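Local coordinates for protein dihydrodipicolinate synthase (PDB 3D0C) that probably catalyses the condensation of pyruvate with aspartate semialdehyde to 4-hydroxy-tetrahydrodipicolinate, a step of lysine biosynthesis, at residues G17-P22 with D36-F41; I30-L35 with A71-E76; G214-N217 with K222-A225; V51-G54 with E58-A61; I264-E269 with N288-L293. The protein carries 1 engineered substitution. All coordinates share one frame; numbering follows the deposited sequence.

Interaction 1. Residues G17-P22 with D36-F41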
# COMPACT_ATOMS: atom_id res chain seq x y z
N GLY A 17 -3.82 -21.33 -6.13
CA GLY A 17 -2.42 -21.28 -5.77
C GLY A 17 -1.74 -20.00 -6.21
O GLY A 17 -1.84 -19.60 -7.37
N ILE A 18 -1.04 -19.37 -5.27
CA ILE A 18 -0.32 -18.13 -5.54
C ILE A 18 1.17 -18.50 -5.60
O ILE A 18 1.79 -18.73 -4.57
CB ILE A 18 -0.54 -17.12 -4.40
CG1 ILE A 18 -1.97 -17.23 -3.86
CG2 ILE A 18 -0.25 -15.71 -4.90
CD1 ILE A 18 -3.07 -16.95 -4.87
N ASN A 19 1.72 -18.55 -6.81
CA ASN A 19 3.11 -18.93 -7.01
C ASN A 19 4.10 -17.87 -6.54
O ASN A 19 3.74 -16.72 -6.31
CB ASN A 19 3.37 -19.18 -8.49
CG ASN A 19 3.21 -17.92 -9.33
OD1 ASN A 19 2.09 -17.47 -9.58
ND2 ASN A 19 4.33 -17.33 -9.74
N ILE A 20 5.35 -18.27 -6.38
CA ILE A 20 6.37 -17.31 -5.99
C ILE A 20 7.09 -16.88 -7.26
O ILE A 20 6.81 -17.39 -8.35
CB ILE A 20 7.44 -17.91 -5.07
CG1 ILE A 20 8.12 -19.09 -5.78
CG2 ILE A 20 6.83 -18.34 -3.74
CD1 ILE A 20 9.46 -19.45 -5.20
N VAL A 21 8.00 -15.92 -7.11
CA VAL A 21 8.83 -15.45 -8.21
C VAL A 21 10.24 -15.50 -7.65
O VAL A 21 10.66 -14.61 -6.91
CB VAL A 21 8.53 -13.99 -8.63
CG1 VAL A 21 9.60 -13.52 -9.60
CG2 VAL A 21 7.16 -13.88 -9.29
N PRO A 22 10.99 -16.57 -7.97
CA PRO A 22 12.35 -16.66 -7.45
C PRO A 22 13.26 -15.60 -8.07
O PRO A 22 13.09 -15.22 -9.23
CB PRO A 22 12.77 -18.09 -7.80
CG PRO A 22 11.97 -18.39 -9.01
CD PRO A 22 10.62 -17.77 -8.74
N ASP A 36 9.68 -21.01 -13.90
CA ASP A 36 9.07 -22.03 -14.73
C ASP A 36 8.90 -23.31 -13.91
O ASP A 36 7.85 -23.97 -13.98
CB ASP A 36 9.94 -22.32 -15.98
CG ASP A 36 9.74 -21.27 -17.10
OD1 ASP A 36 8.88 -20.37 -16.96
OD2 ASP A 36 10.45 -21.36 -18.12
N ASP A 37 9.92 -23.65 -13.13
CA ASP A 37 9.88 -24.85 -12.31
C ASP A 37 8.88 -24.79 -11.18
O ASP A 37 8.32 -25.82 -10.78
CB ASP A 37 11.27 -25.13 -11.74
CG ASP A 37 12.26 -25.52 -12.82
OD1 ASP A 37 11.81 -25.93 -13.91
OD2 ASP A 37 13.48 -25.41 -12.58
N ASN A 38 8.65 -23.60 -10.64
CA ASN A 38 7.69 -23.48 -9.56
C ASN A 38 6.29 -23.69 -10.13
O ASN A 38 5.44 -24.33 -9.51
CB ASN A 38 7.79 -22.10 -8.89
CG ASN A 38 6.70 -21.88 -7.87
OD1 ASN A 38 6.53 -22.67 -6.94
ND2 ASN A 38 5.94 -20.80 -8.04
N VAL A 39 6.06 -23.14 -11.32
CA VAL A 39 4.78 -23.27 -12.00
C VAL A 39 4.52 -24.74 -12.35
O VAL A 39 3.41 -25.24 -12.18
CB VAL A 39 4.76 -22.40 -13.30
CG1 VAL A 39 3.47 -22.64 -14.08
CG2 VAL A 39 4.88 -20.93 -12.93
N GLU A 40 5.55 -25.43 -12.83
CA GLU A 40 5.43 -26.84 -13.18
C GLU A 40 5.11 -27.66 -11.93
O GLU A 40 4.29 -28.57 -11.95
CB GLU A 40 6.73 -27.37 -13.80
CG GLU A 40 6.96 -26.98 -15.26
CD GLU A 40 5.79 -27.35 -16.15
OE1 GLU A 40 5.13 -28.37 -15.90
OE2 GLU A 40 5.54 -26.61 -17.13
N PHE A 41 5.80 -27.33 -10.84
CA PHE A 41 5.61 -28.00 -9.56
C PHE A 41 4.16 -27.91 -9.12
O PHE A 41 3.57 -28.91 -8.69
CB PHE A 41 6.50 -27.34 -8.50
CG PHE A 41 6.34 -27.93 -7.12
CD1 PHE A 41 7.04 -29.08 -6.76
CD2 PHE A 41 5.50 -27.33 -6.19
CE1 PHE A 41 6.89 -29.63 -5.48
CE2 PHE A 41 5.35 -27.87 -4.91
CZ PHE A 41 6.05 -29.02 -4.55

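Interaction 2. Residues I30-L35 with A71-E76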
# COMPACT_ATOMS: atom_id res chain seq x y z
N ILE A 30 15.06 -11.60 -11.87
CA ILE A 30 14.14 -12.72 -11.90
C ILE A 30 14.81 -13.99 -12.43
O ILE A 30 15.46 -13.98 -13.47
CB ILE A 30 12.91 -12.42 -12.78
CG1 ILE A 30 12.13 -11.23 -12.19
CG2 ILE A 30 12.03 -13.65 -12.89
CD1 ILE A 30 10.96 -10.76 -13.05
N ASP A 31 14.64 -15.08 -11.68
CA ASP A 31 15.19 -16.37 -12.06
C ASP A 31 14.09 -17.05 -12.87
O ASP A 31 13.24 -17.76 -12.32
CB ASP A 31 15.50 -17.17 -10.79
CG ASP A 31 16.09 -18.53 -11.07
OD1 ASP A 31 16.16 -18.94 -12.25
OD2 ASP A 31 16.46 -19.20 -10.09
N TRP A 32 14.10 -16.82 -14.18
CA TRP A 32 13.07 -17.38 -15.04
C TRP A 32 12.98 -18.90 -15.01
O TRP A 32 11.89 -19.46 -15.15
CB TRP A 32 13.25 -16.87 -16.47
CG TRP A 32 13.06 -15.39 -16.54
CD1 TRP A 32 14.04 -14.44 -16.66
CD2 TRP A 32 11.83 -14.67 -16.38
NE1 TRP A 32 13.50 -13.19 -16.58
CE2 TRP A 32 12.14 -13.30 -16.41
CE3 TRP A 32 10.50 -15.06 -16.21
CZ2 TRP A 32 11.16 -12.31 -16.27
CZ3 TRP A 32 9.52 -14.08 -16.07
CH2 TRP A 32 9.86 -12.71 -16.11
N LYS A 33 14.12 -19.56 -14.82
CA LYS A 33 14.16 -21.01 -14.76
C LYS A 33 13.41 -21.44 -13.50
O LYS A 33 12.51 -22.29 -13.55
CB LYS A 33 15.62 -21.49 -14.68
CG LYS A 33 15.88 -22.86 -15.31
CD LYS A 33 15.07 -23.97 -14.66
CE LYS A 33 15.43 -25.32 -15.27
NZ LYS A 33 14.52 -26.41 -14.81
N GLY A 34 13.78 -20.84 -12.37
CA GLY A 34 13.14 -21.15 -11.10
C GLY A 34 11.64 -20.94 -11.15
O GLY A 34 10.87 -21.72 -10.58
N LEU A 35 11.22 -19.86 -11.82
CA LEU A 35 9.81 -19.55 -11.96
C LEU A 35 9.09 -20.62 -12.77
O LEU A 35 8.01 -21.08 -12.38
CB LEU A 35 9.62 -18.19 -12.64
CG LEU A 35 8.17 -17.84 -13.01
CD1 LEU A 35 7.30 -17.93 -11.77
CD2 LEU A 35 8.10 -16.44 -13.62
N ALA A 71 3.50 -12.22 -15.56
CA ALA A 71 2.16 -12.65 -15.94
C ALA A 71 2.21 -13.35 -17.29
O ALA A 71 1.67 -14.45 -17.46
CB ALA A 71 1.23 -11.44 -16.01
N THR A 72 2.88 -12.72 -18.25
CA THR A 72 3.00 -13.29 -19.58
C THR A 72 3.64 -14.68 -19.53
O THR A 72 3.10 -15.65 -20.08
CB THR A 72 3.83 -12.36 -20.50
OG1 THR A 72 3.12 -11.13 -20.69
CG2 THR A 72 4.09 -13.00 -21.85
N ARG A 73 4.77 -14.76 -18.83
CA ARG A 73 5.53 -16.00 -18.68
C ARG A 73 4.69 -17.13 -18.09
O ARG A 73 4.65 -18.25 -18.62
CB ARG A 73 6.73 -15.76 -17.77
CG ARG A 73 7.64 -16.96 -17.59
CD ARG A 73 8.59 -17.08 -18.78
NE ARG A 73 9.69 -18.00 -18.51
CZ ARG A 73 10.81 -18.05 -19.22
NH1 ARG A 73 10.98 -17.21 -20.24
NH2 ARG A 73 11.76 -18.92 -18.92
N VAL A 74 4.03 -16.85 -16.97
CA VAL A 74 3.20 -17.86 -16.33
C VAL A 74 2.06 -18.29 -17.23
O VAL A 74 1.82 -19.49 -17.41
CB VAL A 74 2.63 -17.36 -14.98
CG1 VAL A 74 1.77 -18.45 -14.33
CG2 VAL A 74 3.76 -16.96 -14.06
N THR A 75 1.34 -17.32 -17.80
CA THR A 75 0.21 -17.63 -18.68
C THR A 75 0.61 -18.58 -19.82
O THR A 75 -0.06 -19.58 -20.07
CB THR A 75 -0.40 -16.34 -19.28
OG1 THR A 75 -0.92 -15.52 -18.23
CG2 THR A 75 -1.52 -16.68 -20.26
N GLU A 76 1.71 -18.24 -20.50
CA GLU A 76 2.18 -19.05 -21.62
C GLU A 76 2.67 -20.43 -21.17
O GLU A 76 2.41 -21.42 -21.84
CB GLU A 76 3.28 -18.30 -22.38
CG GLU A 76 2.82 -16.92 -22.84
CD GLU A 76 3.81 -16.22 -23.76
OE1 GLU A 76 5.02 -16.25 -23.47
OE2 GLU A 76 3.36 -15.64 -24.77

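Interaction 3. Residues G214-N217 with K222-A225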
# COMPACT_ATOMS: atom_id res chain seq x y z
N GLY A 214 -0.33 -20.55 -0.14
CA GLY A 214 1.07 -20.29 -0.46
C GLY A 214 1.82 -21.56 -0.08
O GLY A 214 2.94 -21.82 -0.54
N LEU A 215 1.18 -22.36 0.77
CA LEU A 215 1.75 -23.63 1.22
C LEU A 215 1.89 -24.60 0.05
O LEU A 215 2.77 -25.46 0.05
CB LEU A 215 0.86 -24.25 2.30
CG LEU A 215 1.27 -25.65 2.79
CD1 LEU A 215 2.69 -25.62 3.32
CD2 LEU A 215 0.31 -26.11 3.88
N VAL A 216 1.02 -24.47 -0.94
CA VAL A 216 1.07 -25.36 -2.09
C VAL A 216 2.40 -25.30 -2.85
O VAL A 216 2.68 -26.18 -3.66
CB VAL A 216 -0.09 -25.06 -3.08
CG1 VAL A 216 -1.41 -25.58 -2.50
CG2 VAL A 216 -0.17 -23.57 -3.36
N ASN A 217 3.21 -24.27 -2.59
CA ASN A 217 4.52 -24.14 -3.25
C ASN A 217 5.55 -25.04 -2.58
O ASN A 217 6.66 -25.22 -3.10
CB ASN A 217 5.04 -22.69 -3.17
CG ASN A 217 4.23 -21.71 -4.00
OD1 ASN A 217 4.23 -21.77 -5.23
ND2 ASN A 217 3.53 -20.81 -3.32
N LYS A 222 -0.56 -31.46 1.52
CA LYS A 222 -1.24 -31.11 2.77
C LYS A 222 -2.42 -30.18 2.46
O LYS A 222 -3.52 -30.36 2.99
CB LYS A 222 -0.28 -30.42 3.73
CG LYS A 222 0.81 -31.33 4.30
CD LYS A 222 1.68 -30.57 5.30
CE LYS A 222 2.82 -31.44 5.82
NZ LYS A 222 2.34 -32.61 6.61
N SER A 223 -2.17 -29.19 1.61
CA SER A 223 -3.20 -28.24 1.21
C SER A 223 -4.35 -28.97 0.54
O SER A 223 -5.52 -28.64 0.78
CB SER A 223 -2.62 -27.21 0.24
OG SER A 223 -1.59 -26.46 0.86
N PHE A 224 -4.03 -29.94 -0.31
CA PHE A 224 -5.07 -30.69 -1.01
C PHE A 224 -5.77 -31.68 -0.09
O PHE A 224 -6.91 -32.06 -0.34
CB PHE A 224 -4.50 -31.40 -2.23
CG PHE A 224 -4.54 -30.56 -3.48
CD1 PHE A 224 -5.74 -30.33 -4.14
CD2 PHE A 224 -3.38 -29.97 -3.97
CE1 PHE A 224 -5.79 -29.52 -5.27
CE2 PHE A 224 -3.42 -29.16 -5.10
CZ PHE A 224 -4.62 -28.94 -5.75
N ALA A 225 -5.08 -32.11 0.97
CA ALA A 225 -5.68 -33.03 1.93
C ALA A 225 -6.78 -32.23 2.65
O ALA A 225 -7.87 -32.75 2.94
CB ALA A 225 -4.64 -33.52 2.92

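Interaction 4. Residues V51-G54 with E58-A61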
# COMPACT_ATOMS: atom_id res chain seq x y z
N VAL A 51 -2.20 -18.07 -9.59
CA VAL A 51 -2.30 -16.62 -9.55
C VAL A 51 -0.98 -15.87 -9.63
O VAL A 51 -0.38 -15.56 -8.61
CB VAL A 51 -3.03 -16.16 -8.26
CG1 VAL A 51 -3.28 -14.66 -8.32
CG2 VAL A 51 -4.33 -16.94 -8.09
N PRO A 52 -0.51 -15.57 -10.86
CA PRO A 52 0.75 -14.83 -10.98
C PRO A 52 0.52 -13.39 -10.52
O PRO A 52 -0.59 -12.86 -10.64
CB PRO A 52 1.07 -14.94 -12.47
CG PRO A 52 -0.29 -14.97 -13.11
CD PRO A 52 -1.07 -15.90 -12.18
N ASN A 53 1.57 -12.76 -10.00
CA ASN A 53 1.48 -11.39 -9.50
C ASN A 53 0.56 -11.23 -8.30
O ASN A 53 -0.18 -10.23 -8.16
CB ASN A 53 1.11 -10.41 -10.61
CG ASN A 53 2.30 -10.09 -11.50
OD1 ASN A 53 3.43 -10.07 -11.03
ND2 ASN A 53 2.04 -9.84 -12.78
N GLY A 54 0.62 -12.24 -7.43
CA GLY A 54 -0.11 -12.22 -6.18
C GLY A 54 0.95 -11.71 -5.21
O GLY A 54 2.11 -11.53 -5.61
N GLU A 58 5.56 -11.54 -4.65
CA GLU A 58 6.23 -10.26 -4.42
C GLU A 58 5.94 -9.24 -5.52
O GLU A 58 6.83 -8.53 -6.01
CB GLU A 58 7.74 -10.49 -4.25
CG GLU A 58 8.06 -11.35 -3.04
CD GLU A 58 9.53 -11.70 -2.89
OE1 GLU A 58 10.32 -10.82 -2.49
OE2 GLU A 58 9.90 -12.86 -3.17
N PHE A 59 4.66 -9.17 -5.89
CA PHE A 59 4.18 -8.26 -6.91
C PHE A 59 4.70 -6.84 -6.74
O PHE A 59 5.21 -6.23 -7.69
CB PHE A 59 2.64 -8.23 -6.88
CG PHE A 59 2.03 -7.19 -7.77
CD1 PHE A 59 2.22 -7.23 -9.15
CD2 PHE A 59 1.24 -6.18 -7.24
CE1 PHE A 59 1.64 -6.28 -9.98
CE2 PHE A 59 0.64 -5.22 -8.06
CZ PHE A 59 0.85 -5.27 -9.43
N TYR A 60 4.59 -6.31 -5.52
CA TYR A 60 5.03 -4.94 -5.27
C TYR A 60 6.54 -4.70 -5.31
O TYR A 60 6.98 -3.55 -5.28
CB TYR A 60 4.43 -4.43 -3.95
CG TYR A 60 2.94 -4.19 -4.06
CD1 TYR A 60 2.44 -3.21 -4.93
CD2 TYR A 60 2.03 -4.95 -3.34
CE1 TYR A 60 1.06 -3.00 -5.06
CE2 TYR A 60 0.65 -4.75 -3.46
CZ TYR A 60 0.18 -3.77 -4.33
OH TYR A 60 -1.18 -3.57 -4.45
N ALA A 61 7.34 -5.76 -5.38
CA ALA A 61 8.80 -5.62 -5.44
C ALA A 61 9.25 -5.65 -6.91
O ALA A 61 10.45 -5.57 -7.20
CB ALA A 61 9.47 -6.73 -4.67

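Interaction 5. Residues I264-E269 with N288-L293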
# COMPACT_ATOMS: atom_id res chain seq x y z
N ILE A 264 8.25 -19.19 3.00
CA ILE A 264 8.03 -20.11 1.90
C ILE A 264 9.31 -20.40 1.12
O ILE A 264 9.60 -21.55 0.81
CB ILE A 264 6.95 -19.57 0.92
CG1 ILE A 264 5.58 -19.57 1.60
CG2 ILE A 264 6.90 -20.41 -0.33
CD1 ILE A 264 4.48 -18.98 0.74
N LYS A 265 10.07 -19.35 0.80
CA LYS A 265 11.31 -19.53 0.04
C LYS A 265 12.39 -20.28 0.83
O LYS A 265 13.08 -21.13 0.27
CB LYS A 265 11.85 -18.18 -0.46
CG LYS A 265 11.02 -17.61 -1.61
CD LYS A 265 11.65 -16.37 -2.24
CE LYS A 265 10.87 -15.96 -3.49
NZ LYS A 265 11.39 -14.73 -4.14
N GLU A 266 12.54 -19.98 2.11
CA GLU A 266 13.54 -20.69 2.88
C GLU A 266 13.12 -22.15 3.05
O GLU A 266 13.96 -23.04 3.05
CB GLU A 266 13.76 -20.02 4.24
CG GLU A 266 14.56 -18.73 4.11
CD GLU A 266 15.34 -18.39 5.37
OE1 GLU A 266 15.75 -19.32 6.10
OE2 GLU A 266 15.56 -17.18 5.61
N ALA A 267 11.81 -22.38 3.15
CA ALA A 267 11.29 -23.74 3.29
C ALA A 267 11.57 -24.53 2.02
O ALA A 267 12.02 -25.68 2.07
CB ALA A 267 9.78 -23.71 3.56
N MSE A 268 11.31 -23.91 0.87
CA MSE A 268 11.54 -24.55 -0.42
C MSE A 268 13.02 -24.92 -0.56
O MSE A 268 13.35 -26.04 -0.92
CB MSE A 268 11.12 -23.63 -1.56
CG MSE A 268 9.61 -23.43 -1.67
SE MSE A 268 9.08 -22.18 -3.07
CE MSE A 268 9.40 -23.31 -4.60
N GLU A 269 13.90 -23.96 -0.26
CA GLU A 269 15.33 -24.21 -0.35
C GLU A 269 15.74 -25.38 0.53
O GLU A 269 16.48 -26.25 0.09
CB GLU A 269 16.13 -22.96 0.06
CG GLU A 269 16.14 -21.85 -0.98
CD GLU A 269 16.81 -22.27 -2.28
OE1 GLU A 269 17.89 -22.90 -2.22
OE2 GLU A 269 16.27 -21.97 -3.36
N ASN A 288 16.29 -17.11 15.00
CA ASN A 288 15.28 -17.84 15.74
C ASN A 288 14.13 -18.35 14.88
O ASN A 288 13.68 -19.48 15.07
CB ASN A 288 14.75 -16.98 16.90
CG ASN A 288 15.77 -16.84 18.03
OD1 ASN A 288 16.35 -17.82 18.49
ND2 ASN A 288 15.98 -15.60 18.49
N ASP A 289 13.65 -17.53 13.95
CA ASP A 289 12.56 -17.97 13.08
C ASP A 289 13.07 -19.05 12.14
O ASP A 289 12.34 -19.95 11.74
CB ASP A 289 11.99 -16.81 12.28
CG ASP A 289 11.15 -15.88 13.12
OD1 ASP A 289 10.79 -16.25 14.25
OD2 ASP A 289 10.82 -14.77 12.63
N ARG A 290 14.34 -18.95 11.76
CA ARG A 290 14.92 -19.94 10.86
C ARG A 290 14.92 -21.29 11.59
O ARG A 290 14.54 -22.32 11.02
CB ARG A 290 16.34 -19.50 10.46
CG ARG A 290 16.98 -20.36 9.37
CD ARG A 290 18.28 -19.73 8.81
NE ARG A 290 18.08 -18.55 7.97
CZ ARG A 290 18.26 -17.29 8.38
NH1 ARG A 290 18.63 -17.05 9.63
NH2 ARG A 290 18.08 -16.28 7.54
N LEU A 291 15.33 -21.29 12.85
CA LEU A 291 15.36 -22.51 13.65
C LEU A 291 13.95 -23.09 13.80
O LEU A 291 13.74 -24.30 13.66
CB LEU A 291 15.96 -22.20 15.03
CG LEU A 291 16.02 -23.34 16.05
CD1 LEU A 291 16.74 -24.55 15.44
CD2 LEU A 291 16.72 -22.85 17.31
N GLU A 292 12.98 -22.22 14.07
CA GLU A 292 11.60 -22.67 14.23
C GLU A 292 11.09 -23.35 12.97
O GLU A 292 10.38 -24.35 13.04
CB GLU A 292 10.68 -21.49 14.58
CG GLU A 292 10.62 -21.20 16.07
CD GLU A 292 9.38 -20.40 16.45
OE1 GLU A 292 8.26 -20.81 16.07
OE2 GLU A 292 9.54 -19.36 17.14
N LEU A 293 11.46 -22.80 11.81
CA LEU A 293 11.03 -23.38 10.55
C LEU A 293 11.68 -24.75 10.33
O LEU A 293 11.02 -25.71 9.92
CB LEU A 293 11.40 -22.45 9.39
CG LEU A 293 11.09 -22.98 7.99
CD1 LEU A 293 9.61 -23.33 7.87
CD2 LEU A 293 11.47 -21.94 6.97

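Interaction 1. Residues G17-P22 with D36-F41
N38 reaches out of helix 32-44 into the loop 17-22, and its terminal amide lodges between CB of N19 and CG1 of I20. The side chain leaves the helix with CG opposite the backbone N (chi1 174°), which carries the amide to the loop backbone. There CG of N38 comes within 3.8 Å of CG1 of I20 and 4.1 Å of the backbone N of I20. N19 and N38 cross at about a right angle, their amide planes 39° apart. N19 points CB at the helix but spends its own amide on the loop: ND2 donates to O of I20 over 2.8 Å, from above the carbonyl plane, a bond within the loop, between neighbouring residues. This inner side is tight and buried. I20 is backed by I264, K265 and M268 of helix 260-270, while N19 rests on L35 and L42. The other side of helix 32-44 is looser and reaches solvent: D36, D37 and E40 are all partly exposed and meet nothing of the loop, and D37 and E40 pair instead with K33 and R81. The side chain of I20 also lies about 4 Å from that of T56, a predicted pyruvate-binding residue. A loop that leaves the first strand and packs against the helix that follows, at the catalytic end of the barrel, belongs to the opening beta-alpha unit of a TIM barrel.

Interaction 2. Residues I30-L35 with A71-E76
The indole of W32 and the guanidinium of R73 are the flat groups that meet here, with their planes 49° apart. They join the first two outer helices of the TIM barrel, 32-44 and 64-78, neighbours in its ring of helices. Over the centre of one face of the indole sits CG2 of I30, two residues earlier in the chain, 3.5 Å above the plane. Over one face of the guanidinium, displaced toward its rim, lies CB of W32, which is 3.5 Å from NH2 of R73. The aliphatic part of the arginine runs past the benzo side of the indole at a slant, its CG 3.7 Å from CE3 of W32. R73 is bent at its second torsion (chi2 81°), which swings the guanidinium back along helix 32-44, where NH2 forms a salt bridge with D36. Its charge is thus met by the next turn of that helix, and W32 contributes packing. Deeper in, L35 is buried and continues the apolar seam: its CD2 lies 4.0 Å from CG of R73, and CD1 faces CG2 of V74, a residue that also packs on P52 of the loop after strand 49-50. D31 fixes the start of helix 32-44 as its N-cap, and its other carboxylate oxygen, OD2, pairs with R274. The capping bond is almost straight at 172°, with N of G34 donating over 3.0 Å to OD1 of D31 from above the carboxylate plane.

Interaction 3. Residues G214-N217 with K222-A225
In the last beta-alpha loop of the barrel, L215 and V216 of a short 3-10 turn close over S223 of the helix that follows. The serine hydroxyl sits in the notch between the two apolar side chains: OG of S223 is 3.5 Å from CG of L215 and equally 3.5 Å from CG1 of V216. The squeeze is greatest where CG1 of V216 meets CB of S223 at 3.4 Å, closer than carbon atoms usually pack. OG lies opposite the carbonyl carbon of its own residue (chi1 -62°), a torsion that aims it at the turn. In this buried place it is satisfied from elsewhere, by a hydrogen bond with E197 and a weaker one with S213. The loop follows the eighth strand of the TIM barrel, 210-213, and the serine belongs to the first turns of helix 220-232, so the pair joins the loop to its own helix within the final beta-alpha unit. V216 also packs on I15 of strand 15-17 and L42 of helix 32-44. CD2 of L215 also approaches CB of K222 at 4.4 Å; the lysine then leads away to a salt bridge with D244 and a cation-pi contact with W300. The turn is fastened by N217, whose backbone N and ND2 both donate to O of G214 from the same face of that carbonyl, the ND2 bond measuring 3.0 Å. ND2 also reaches O of I18.

Interaction 4. Residues V51-G54 with E58-A61
The backbone doubles back between G54 and F59, bringing CA of N53 within 4.9 Å of CA of F59 and joining N of F59 to O of G54 by one weak hydrogen bond of 3.5 Å. N53 and E58 both take left-handed backbone conformations, N53 at phi 65°, and so bend the chain at the two ends of the turn. The side chains of N53 and F59 cross at about a right angle, with amide and ring planes 60° apart. OD1 comes in at the ring edge, near its plane, 3.6 Å from CD1 of F59, so a partly negative oxygen faces the partly positive rim of C-H groups. ND2 of N53 is held by O of A67, which fixes the rotation of the amide. CB of F59 is 3.6 Å from O of G54, and CD2 of F59 stands 3.7 Å above the centre of the Y60 ring. Beyond the contact, F59 stacks on H113, while Y60 packs on V116 of the second subunit. Were F59 replaced by an alanine, a gap would probably open beside N53, and H113 and Y60 would each lose one of their ring neighbours. E58 turns CB away from 51-54 and its carboxylate pairs with K265. The contact lies in the catalytic-end loop after strand 49-50, the TIM barrel's second strand, and the link between its segments carries T56, predicted to bind pyruvate. With just one weak bond joining them, the turn probably owes its shape to ring packing and to the outside partners of N53 and E58.

Interaction 5. Residues I264-E269 with N288-L293
R290, bent at its third torsion (chi3 -72°), curls its guanidinium back to meet E266, whose chain is extended beyond CG, so that the two side chains cross at about a right angle. The pair bridges helices 260-270 and 287-303, C-terminal helices that follow the eighth strand of the TIM barrel; their axes here approach to 10.9 Å and cross at 52°. Carboxylate and guanidinium planes lie 16° apart, nearly parallel, but OE1 arrives at a slant; the salt bridge is two-pronged: NE of R290 donates to OE1 of E266 over 3.1 Å and NH2 of R290 to OE2 of E266 over 3.3 Å, both weak, the bonds being bent. OE2 has a second partner, N of L285, which probably limits how the carboxylate can turn. Replacing R290 by an alanine would probably leave the E266 carboxylate without its opposite charge and relying more on the L285 amide. Beside this partly exposed ion pair lies a buried apolar contact. L293 points toward helix 260-270, and A267 also packs on F248 of helix 235-257. CD2 of L293 does the touching, 4.0 Å from CB of E266, 4.2 Å from CB of A267 and 3.9 Å from N of A267.

Overall arrangement
From the N terminus, interaction 1 closes the loop after strand 15-17 onto the first outer helix. Interaction 2 crosses it, since 30-35 falls between 17-22 and 36-41, and carries the same helix onto the next one, 64-78. Interaction 4 nests inside the span closed by interaction 2, shaping the loop after strand 49-50. Far along the chain, interaction 3 closes the short loop after the eighth strand, and interaction 5 then joins helices 260-270 and 287-303. Interaction 1 touches all the others, with probable hydrogen bonds to D31, V51, N217 and K265 of interactions 2, 4, 3 and 5 respectively. First strand and last loop thus meet where the barrel closes.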